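Local structure of free methionine-R-sulfoxide reductase (Saccharomyces cerevisiae, 3KO6) at residues A[63-68]-A[151-156]; A[114-119]-A[130-135]. The protein reduces the R-enantiomer of free methionine sulfoxide to methionine, using thioredoxin as reductant, and takes part in protection against oxidative stress. All coordinates share one frame; numbering follows the deposited sequence.

Contact 1 of 2, residues A[63-68]-A[151-156]; sequences DINWAG and DCLDYE. With SME (methionine sulfoxide), chain C.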
loop_
_atom_site.group_PDB
_atom_site.type_symbol
_atom_site.label_atom_id
_atom_site.label_comp_id
_atom_site.label_asym_id
_atom_site.label_seq_id
_atom_site.Cartn_x
_atom_site.Cartn_y
_atom_site.Cartn_z
ATOM N N ASP A 63 -14.177 4.145 -11.782
ATOM C CA ASP A 63 -13.415 5.277 -11.280
ATOM C C ASP A 63 -13.141 5.176 -9.762
ATOM O O ASP A 63 -13.689 5.934 -8.960
ATOM C CB ASP A 63 -14.108 6.590 -11.652
ATOM C CG ASP A 63 -13.153 7.763 -11.649
ATOM O OD1 ASP A 63 -11.933 7.517 -11.479
ATOM O OD2 ASP A 63 -13.610 8.924 -11.821
ATOM N N ILE A 64 -12.286 4.232 -9.377
ATOM C CA ILE A 64 -11.966 4.018 -7.971
ATOM C C ILE A 64 -10.938 5.022 -7.468
ATOM O O ILE A 64 -10.138 5.545 -8.257
ATOM C CB ILE A 64 -11.493 2.563 -7.689
ATOM C CG1 ILE A 64 -10.214 2.226 -8.448
ATOM C CG2 ILE A 64 -12.594 1.567 -8.050
ATOM C CD1 ILE A 64 -9.503 1.024 -7.863
ATOM N N ASN A 65 -10.986 5.311 -6.167
ATOM C CA ASN A 65 -10.039 6.249 -5.535
ATOM C C ASN A 65 -9.311 5.633 -4.356
ATOM O O ASN A 65 -8.329 6.200 -3.876
ATOM C CB ASN A 65 -10.710 7.561 -5.107
ATOM C CG ASN A 65 -11.903 7.346 -4.189
ATOM O OD1 ASN A 65 -12.750 6.497 -4.454
ATOM N ND2 ASN A 65 -11.982 8.126 -3.111
ATOM N N TRP A 66 -9.802 4.475 -3.900
ATOM C CA TRP A 66 -9.154 3.707 -2.832
ATOM C C TRP A 66 -9.371 2.219 -3.034
ATOM O O TRP A 66 -10.449 1.799 -3.465
ATOM C CB TRP A 66 -9.701 4.092 -1.457
ATOM C CG TRP A 66 -8.670 4.076 -0.390
ATOM C CD1 TRP A 66 -7.702 4.998 -0.206
ATOM C CD2 TRP A 66 -8.508 3.102 0.652
ATOM N NE1 TRP A 66 -6.926 4.666 0.884
ATOM C CE2 TRP A 66 -7.400 3.501 1.426
ATOM C CE3 TRP A 66 -9.182 1.925 1.000
ATOM C CZ2 TRP A 66 -6.960 2.782 2.547
ATOM C CZ3 TRP A 66 -8.730 1.195 2.120
ATOM C CH2 TRP A 66 -7.632 1.633 2.872
ATOM N N ALA A 67 -8.349 1.436 -2.710
ATOM C CA ALA A 67 -8.428 -0.013 -2.719
ATOM C C ALA A 67 -7.406 -0.552 -1.709
ATOM O O ALA A 67 -6.208 -0.320 -1.871
ATOM C CB ALA A 67 -8.137 -0.531 -4.115
ATOM N N GLY A 68 -7.871 -1.224 -0.657
ATOM C CA GLY A 68 -6.982 -1.716 0.399
ATOM C C GLY A 68 -7.673 -2.421 1.561
ATOM O O GLY A 68 -8.793 -2.924 1.425
ATOM N N ASP A 151 -13.230 2.186 -2.553
ATOM C CA ASP A 151 -14.014 3.398 -2.750
ATOM C C ASP A 151 -14.090 3.809 -4.215
ATOM O O ASP A 151 -13.107 3.677 -4.962
ATOM C CB ASP A 151 -13.376 4.552 -1.987
ATOM C CG ASP A 151 -13.396 4.359 -0.491
ATOM O OD1 ASP A 151 -14.074 3.451 0.018
ATOM O OD2 ASP A 151 -12.727 5.140 0.184
ATOM N N CYS A 152 -15.228 4.374 -4.607
ATOM C CA CYS A 152 -15.433 4.809 -5.974
ATOM C C CYS A 152 -15.885 6.256 -6.020
ATOM O O CYS A 152 -16.668 6.698 -5.167
ATOM C CB CYS A 152 -16.459 3.912 -6.650
ATOM S SG CYS A 152 -16.781 4.281 -8.382
ATOM N N LEU A 153 -15.403 6.991 -7.023
ATOM C CA LEU A 153 -15.714 8.409 -7.183
ATOM C C LEU A 153 -17.094 8.660 -7.803
ATOM O O LEU A 153 -17.550 9.806 -7.882
ATOM C CB LEU A 153 -14.609 9.104 -7.995
ATOM C CG LEU A 153 -13.233 9.265 -7.334
ATOM C CD1 LEU A 153 -12.263 9.957 -8.253
ATOM C CD2 LEU A 153 -13.333 10.029 -6.018
ATOM N N ASP A 154 -17.744 7.589 -8.253
ATOM C CA ASP A 154 -19.102 7.647 -8.798
ATOM C C ASP A 154 -20.086 6.966 -7.847
ATOM O O ASP A 154 -19.683 6.156 -7.009
ATOM C CB ASP A 154 -19.169 6.985 -10.182
ATOM C CG ASP A 154 -18.527 7.836 -11.284
ATOM O OD1 ASP A 154 -18.676 9.077 -11.257
ATOM O OD2 ASP A 154 -17.890 7.259 -12.198
ATOM N N TYR A 155 -21.369 7.319 -7.962
ATOM C CA TYR A 155 -22.437 6.610 -7.256
ATOM C C TYR A 155 -22.637 5.210 -7.842
ATOM O O TYR A 155 -22.316 4.976 -9.015
ATOM C CB TYR A 155 -23.764 7.366 -7.377
ATOM C CG TYR A 155 -23.794 8.744 -6.768
ATOM C CD1 TYR A 155 -24.022 9.865 -7.562
ATOM C CD2 TYR A 155 -23.615 8.928 -5.398
ATOM C CE1 TYR A 155 -24.055 11.145 -7.007
ATOM C CE2 TYR A 155 -23.637 10.203 -4.830
ATOM C CZ TYR A 155 -23.865 11.305 -5.636
ATOM O OH TYR A 155 -23.903 12.559 -5.074
ATOM N N GLU A 156 -23.188 4.298 -7.034
ATOM C CA GLU A 156 -23.569 2.950 -7.485
ATOM C C GLU A 156 -22.436 2.203 -8.206
ATOM O O GLU A 156 -22.657 1.574 -9.253
ATOM C CB GLU A 156 -24.817 3.006 -8.379
ATOM C CG GLU A 156 -26.152 2.903 -7.642
ATOM C CD GLU A 156 -27.110 1.912 -8.311
ATOM O OE1 GLU A 156 -27.123 0.718 -7.911
ATOM O OE2 GLU A 156 -27.828 2.328 -9.253
HETATM N N SME C . -11.490 3.603 5.752
HETATM C CA SME C . -12.595 3.799 4.780
HETATM C CB SME C . -13.754 4.424 5.543
HETATM C CG SME C . -15.118 3.974 4.987
HETATM S S SME C . -16.170 3.388 6.200
HETATM O OE SME C . -15.489 3.162 7.506
HETATM C CE SME C . -17.443 4.510 6.375
HETATM C C SME C . -12.161 4.615 3.587
HETATM O O SME C . -12.992 5.050 2.791
HETATM O OXT SME C . -10.937 4.923 3.345
HETATM O O HOH W 1 -17.277 4.465 -11.907
#

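Contact 2 of 2, residues A[114-119]-A[130-135]; sequences PDVNKY and KSEIVV. With SME (methionine sulfoxide), chain C.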
loop_
_atom_site.group_PDB
_atom_site.type_symbol
_atom_site.label_atom_id
_atom_site.label_comp_id
_atom_site.label_asym_id
_atom_site.label_seq_id
_atom_site.Cartn_x
_atom_site.Cartn_y
_atom_site.Cartn_z
ATOM N N PRO A 114 -24.332 2.572 -2.229
ATOM C CA PRO A 114 -24.410 3.310 -3.486
ATOM C C PRO A 114 -24.166 4.813 -3.341
ATOM O O PRO A 114 -23.692 5.440 -4.286
ATOM C CB PRO A 114 -25.846 3.041 -3.972
ATOM C CG PRO A 114 -26.619 2.768 -2.744
ATOM C CD PRO A 114 -25.665 2.131 -1.761
ATOM N N ASP A 115 -24.510 5.382 -2.185
ATOM C CA ASP A 115 -24.290 6.808 -1.909
ATOM C C ASP A 115 -23.859 6.979 -0.458
ATOM O O ASP A 115 -24.682 6.869 0.448
ATOM C CB ASP A 115 -25.571 7.608 -2.180
ATOM C CG ASP A 115 -25.359 9.120 -2.091
ATOM O OD1 ASP A 115 -24.331 9.572 -1.533
ATOM O OD2 ASP A 115 -26.225 9.860 -2.594
ATOM N N VAL A 116 -22.574 7.244 -0.241
ATOM C CA VAL A 116 -22.006 7.278 1.123
ATOM C C VAL A 116 -22.482 8.467 1.950
ATOM O O VAL A 116 -22.575 8.387 3.175
ATOM C CB VAL A 116 -20.453 7.238 1.142
ATOM C CG1 VAL A 116 -19.929 5.881 0.639
ATOM C CG2 VAL A 116 -19.850 8.416 0.370
ATOM N N ASN A 117 -22.775 9.570 1.277
ATOM C CA ASN A 117 -23.282 10.737 1.956
ATOM C C ASN A 117 -24.691 10.512 2.512
ATOM O O ASN A 117 -25.118 11.247 3.405
ATOM C CB ASN A 117 -23.194 11.960 1.043
ATOM C CG ASN A 117 -21.754 12.243 0.598
ATOM O OD1 ASN A 117 -20.844 12.354 1.428
ATOM N ND2 ASN A 117 -21.546 12.345 -0.713
ATOM N N LYS A 118 -25.378 9.478 2.011
ATOM C CA LYS A 118 -26.698 9.082 2.527
ATOM C C LYS A 118 -26.635 7.928 3.528
ATOM O O LYS A 118 -27.674 7.387 3.932
ATOM C CB LYS A 118 -27.670 8.738 1.384
ATOM C CG LYS A 118 -28.185 9.949 0.624
ATOM C CD LYS A 118 -28.913 9.541 -0.637
ATOM C CE LYS A 118 -29.388 10.752 -1.417
ATOM N NZ LYS A 118 -30.251 10.319 -2.542
ATOM N N TYR A 119 -25.422 7.570 3.934
ATOM C CA TYR A 119 -25.191 6.450 4.841
ATOM C C TYR A 119 -24.870 6.976 6.236
ATOM O O TYR A 119 -23.755 7.473 6.466
ATOM C CB TYR A 119 -24.030 5.598 4.309
ATOM C CG TYR A 119 -23.743 4.310 5.054
ATOM C CD1 TYR A 119 -24.350 3.113 4.666
ATOM C CD2 TYR A 119 -22.839 4.279 6.120
ATOM C CE1 TYR A 119 -24.076 1.914 5.333
ATOM C CE2 TYR A 119 -22.566 3.095 6.802
ATOM C CZ TYR A 119 -23.185 1.917 6.397
ATOM O OH TYR A 119 -22.926 0.736 7.054
ATOM N N LYS A 130 -17.941 8.734 -3.463
ATOM C CA LYS A 130 -19.411 8.680 -3.550
ATOM C C LYS A 130 -19.967 7.280 -3.280
ATOM O O LYS A 130 -21.067 7.142 -2.755
ATOM C CB LYS A 130 -19.912 9.158 -4.912
ATOM C CG LYS A 130 -19.785 10.640 -5.171
ATOM C CD LYS A 130 -20.424 10.996 -6.510
ATOM C CE LYS A 130 -20.617 12.495 -6.684
ATOM N NZ LYS A 130 -19.346 13.189 -7.058
ATOM N N SER A 131 -19.235 6.231 -3.648
ATOM C CA SER A 131 -19.720 4.880 -3.333
ATOM C C SER A 131 -18.622 3.993 -2.752
ATOM O O SER A 131 -17.437 4.323 -2.859
ATOM C CB SER A 131 -20.392 4.226 -4.544
ATOM O OG SER A 131 -19.484 4.046 -5.615
ATOM N N GLU A 132 -19.021 2.877 -2.134
ATOM C CA GLU A 132 -18.085 2.016 -1.409
ATOM C C GLU A 132 -18.560 0.576 -1.286
ATOM O O GLU A 132 -19.749 0.323 -1.153
ATOM C CB GLU A 132 -17.836 2.597 -0.010
ATOM C CG GLU A 132 -16.666 1.967 0.733
ATOM C CD GLU A 132 -16.319 2.636 2.056
ATOM O OE1 GLU A 132 -15.355 2.163 2.699
ATOM O OE2 GLU A 132 -16.987 3.617 2.458
ATOM N N ILE A 133 -17.626 -0.369 -1.343
ATOM C CA ILE A 133 -17.922 -1.758 -0.971
ATOM C C ILE A 133 -16.895 -2.234 0.046
ATOM O O ILE A 133 -15.701 -1.917 -0.080
ATOM C CB ILE A 133 -17.938 -2.730 -2.177
ATOM C CG1 ILE A 133 -18.320 -4.138 -1.715
ATOM C CG2 ILE A 133 -16.583 -2.788 -2.853
ATOM C CD1 ILE A 133 -18.637 -5.125 -2.881
ATOM N N VAL A 134 -17.366 -2.976 1.052
ATOM C CA VAL A 134 -16.495 -3.585 2.062
ATOM C C VAL A 134 -16.890 -5.024 2.262
ATOM O O VAL A 134 -18.072 -5.339 2.414
ATOM C CB VAL A 134 -16.557 -2.854 3.422
ATOM C CG1 VAL A 134 -15.680 -3.553 4.445
ATOM C CG2 VAL A 134 -16.140 -1.362 3.245
ATOM N N VAL A 135 -15.881 -5.891 2.259
ATOM C CA VAL A 135 -16.060 -7.325 2.382
ATOM C C VAL A 135 -15.180 -7.793 3.527
ATOM O O VAL A 135 -13.985 -7.512 3.519
ATOM C CB VAL A 135 -15.645 -8.016 1.067
ATOM C CG1 VAL A 135 -15.657 -9.528 1.214
ATOM C CG2 VAL A 135 -16.544 -7.552 -0.081
HETATM N N SME C . -11.490 3.603 5.752
HETATM C CA SME C . -12.595 3.799 4.780
HETATM C CB SME C . -13.754 4.424 5.543
HETATM C CG SME C . -15.118 3.974 4.987
HETATM S S SME C . -16.170 3.388 6.200
HETATM O OE SME C . -15.489 3.162 7.506
HETATM C CE SME C . -17.443 4.510 6.375
HETATM C C SME C . -12.161 4.615 3.587
HETATM O O SME C . -12.992 5.050 2.791
HETATM O OXT SME C . -10.937 4.923 3.345
#

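Contact 1 of 2, residues A[63-68]-A[151-156]
Asn65 CG stands between its backbone N and carbonyl carbon (chi1 55°), which turns the amide across Asp151 and Leu153. Asp151 CG lies anti to its carbonyl carbon (chi1 -65°), and this sends its carboxylate past Trp66 CB to the bound methionine sulfoxide. The backbones form an antiparallel pair between strands 64-72 and 144-152. A classic beta bulge sets two residues, Asn65 and Trp66, opposite the single Asp151. Asn65 N donates to Asp151 O at 2.9 Å, and Asp151 N donates to Trp66 O at 3.0 Å. Beyond the bulge, Leu153 N meets Asp63 O at 2.8 Å in an almost straight bond. Leu153 also drapes over the amide, with its CD2 3.5 Å from Asn65 CG. Asn65 ND2 turns elsewhere, to Thr129 and Asp126. A water links Asp63 N to Asp154 OD2. Trp66 NE1 is held by Lys88 O, and Phe85 stacks on the ring. The ligand's OXT hangs about centrally over one face of the Trp66 indole, 4.0 Å from its plane. Asp151 OD2 lies 2.6 Å from the ligand's O. The bulge thus puts an indole face and a carboxylate at the carboxylate end of the substrate, while bonds from both the N and the O of Asp151 to strand 64-72 anchor the backbone from which its carboxylate leaves.

Contact 2 of 2, residues A[114-119]-A[130-135]
The loop after edge strand 111-113 packs here against the start of strand 131-138, beside the methionine sulfoxide site. Val116 and Pro114 meet Lys130 O and the CB atoms of Ser131 and Glu132. Cys152 of the neighbouring strand is matched by two residues, Lys130 and Ser131, in a classic beta bulge at the head of the strand. Between 114-119 and 130-135 the main-chain bond runs from Val116 N to Lys130 O, 2.9 Å; Pro114 has a further backbone bond to Glu156. Asp115 CA adds a CA-H...O contact to Lys130 O at 3.3 Å. Val116 then begins a 3-10 turn, in which Lys118 N bonds Asp115 O and Tyr119 N bonds Val116 O. The valine methyls sit over the strand start. CG2 approaches Lys130 O, and Val116 CG1 reaches Glu132 CB at 3.9 Å, the two side chains crossing at about a right angle. Pro114 O rests against Ser131 CB at 3.5 Å, while Ser131 OG bonds Asp154 O. Glu132 CG is anti to its backbone N (chi1 -168°), and the extended chain carries the carboxylate into the site. Both carboxylate oxygens lie against the ligand's CG; Glu132 OE2 is also 3.8 Å from the ligand's S. Val100 and His122 also touch the Glu132 side chain. With an alanine here, the carboxylate beside the sulfoxide chain would be missing, which would probably open a gap along the substrate and leave its side chain freer to turn. Glu132, Asp149 and Asp151 gather their carboxylates near one another, and Glu132 and Asp151 also reach the ligand. This acidic grouping would probably make this part of the pocket electronegative.

In the fold
From the N terminus, helices 21-36 and 42-59 come first, and the chain then enters strand 64-72 through 63-68. It runs through strands 79-85 and 93-95, helix 99-107 and strand 111-113. Contact 2 closes a short loop of ten residues between 114-119 and 130-135. Strand 131-138 then turns back into strand 144-152, whose end meets 63-68 in contact 1. The long loop of contact 1 therefore encloses the short one entirely. The two meet side by side in the GAF-domain sheet, where Cys152 N probably bonds Ser131 O. Together they tie the central strands to the edge-strand loop, and both reach the methionine sulfoxide.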